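Local structure of hypothetical protein (Clostridium sporogenes ATCC 15579, 4QRK) at residues 194-197 / 198-201. The protein is of unknown function but, as a right-handed beta-helix of the PF09922 family, is putatively involved in cell adhesion. Sequence-based numbering, arbitrary orientation.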
loop_
_atom_site.group_PDB
_atom_site.type_symbol
_atom_site.label_atom_id
_atom_site.label_comp_id
_atom_site.label_asym_id
_atom_site.label_seq_id
_atom_site.Cartn_x
_atom_site.Cartn_y
_atom_site.Cartn_z
ATOM N N ASN A 194 -4.556 -20.073 -3.669
ATOM C CA ASN A 194 -5.496 -20.705 -2.769
ATOM C C ASN A 194 -6.482 -21.570 -3.529
ATOM O O ASN A 194 -6.481 -21.638 -4.781
ATOM C CB ASN A 194 -6.213 -19.682 -1.887
ATOM C CG ASN A 194 -7.107 -18.726 -2.670
ATOM O OD1 ASN A 194 -7.343 -18.881 -3.879
ATOM N ND2 ASN A 194 -7.643 -17.742 -1.960
ATOM N N SER A 195 -7.317 -22.256 -2.769
ATOM C CA SER A 195 -8.218 -23.244 -3.359
ATOM C C SER A 195 -9.290 -22.554 -4.212
ATOM O O SER A 195 -9.780 -23.148 -5.162
ATOM C CB SER A 195 -8.846 -24.130 -2.270
ATOM O OG SER A 195 -9.504 -23.346 -1.291
ATOM N N GLN A 196 -9.636 -21.299 -3.911
ATOM C CA GLN A 196 -10.654 -20.602 -4.718
ATOM C C GLN A 196 -10.182 -20.132 -6.099
ATOM O O GLN A 196 -10.995 -19.804 -6.959
ATOM C CB GLN A 196 -11.301 -19.466 -3.946
ATOM C CG GLN A 196 -12.348 -19.947 -2.982
ATOM C CD GLN A 196 -13.586 -20.488 -3.680
ATOM O OE1 GLN A 196 -13.766 -21.694 -3.767
ATOM N NE2 GLN A 196 -14.437 -19.605 -4.168
ATOM N N TYR A 197 -8.877 -20.111 -6.329
ATOM C CA TYR A 197 -8.385 -19.570 -7.587
ATOM C C TYR A 197 -8.817 -20.431 -8.774
ATOM O O TYR A 197 -8.605 -21.643 -8.786
ATOM C CB TYR A 197 -6.878 -19.447 -7.603
ATOM C CG TYR A 197 -6.434 -18.737 -8.841
ATOM C CD1 TYR A 197 -6.562 -17.335 -8.949
ATOM C CD2 TYR A 197 -5.929 -19.446 -9.926
ATOM C CE1 TYR A 197 -6.175 -16.687 -10.091
ATOM C CE2 TYR A 197 -5.550 -18.801 -11.076
ATOM C CZ TYR A 197 -5.670 -17.433 -11.163
ATOM O OH TYR A 197 -5.287 -16.814 -12.325
ATOM N N GLY A 198 -9.419 -19.777 -9.759
ATOM C CA GLY A 198 -9.991 -20.451 -10.908
ATOM C C GLY A 198 -11.472 -20.777 -10.756
ATOM O O GLY A 198 -12.107 -21.138 -11.734
ATOM N N LYS A 199 -11.993 -20.673 -9.534
ATOM C CA LYS A 199 -13.376 -21.034 -9.194
ATOM C C LYS A 199 -14.263 -19.796 -8.971
ATOM O O LYS A 199 -15.378 -19.749 -9.423
ATOM C CB LYS A 199 -13.390 -21.848 -7.893
ATOM C CG LYS A 199 -12.819 -23.234 -7.954
ATOM C CD LYS A 199 -12.971 -23.900 -6.605
ATOM C CE LYS A 199 -12.513 -25.351 -6.618
ATOM N NZ LYS A 199 -11.202 -25.551 -5.959
ATOM N N SER A 200 -13.773 -18.806 -8.229
ATOM C CA SER A 200 -14.535 -17.573 -8.021
ATOM C C SER A 200 -14.529 -16.707 -9.276
ATOM O O SER A 200 -13.569 -16.720 -10.057
ATOM C CB SER A 200 -13.968 -16.793 -6.823
ATOM O OG SER A 200 -12.619 -16.457 -7.080
ATOM N N LYS A 201 -15.598 -15.955 -9.474
ATOM C CA LYS A 201 -15.662 -15.031 -10.609
ATOM C C LYS A 201 -14.533 -13.998 -10.506
ATOM O O LYS A 201 -13.877 -13.682 -11.490
ATOM C CB LYS A 201 -17.029 -14.315 -10.644
ATOM C CG LYS A 201 -17.201 -13.351 -11.827
ATOM C CD LYS A 201 -18.490 -12.526 -11.760
ATOM C CE LYS A 201 -18.412 -11.441 -10.691
ATOM N NZ LYS A 201 -19.635 -10.594 -10.631
#
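One face of the Gln-196 side-chain amide is turned toward the second half of a loop built from two overlapping beta turns: OE1 lies 3.7 Å from Lys-199 CD, while NE2 at the other end is 3.9 Å from Ser-200 CB. The loop lies on the surface of the right-handed beta-helix, between strands 191-193 and 203-210. The Tyr-197 ring meets Gly-198 N obliquely, with CG 3.3 Å from that nitrogen; CG stands anti to the backbone N (chi1 -173°), which brings the ring beside its own carbonyl carbon and the following peptide. The first turn is type I, from Asn-194 to Tyr-197; the second, from Gln-196 to Lys-199, has type II backbone angles. The positive phi of Gly-198 (93°) suits the third position of such a turn, where glycine has no CB to press on Tyr-197 O. Gln-196 O is shared by two backbone donors, Lys-199 N at 2.9 Å and Ser-200 N at 3.2 Å. The Gln-196 and Lys-199 side chains cross at about a right angle. Asn-194, through Ile-166 O and Val-168 N, and Ser-200 OG, through Gly-167 N, hold the loop against residues 166-168, where strand 167-174 begins; Ser-200 OG is also hydrogen-bonded to Asn-202 O within the loop. Tyr-197 OH is hydrogen-bonded to Glu-205 OE2, on strand 203-210. The Lys-199 chain, nearly straight through chi2 and chi3, runs back along the loop toward Ser-195 O, and the bend at chi4 (105°) turns NZ onto that oxygen, a hydrogen bond of 2.9 Å with the donor tilted out of the carbonyl plane.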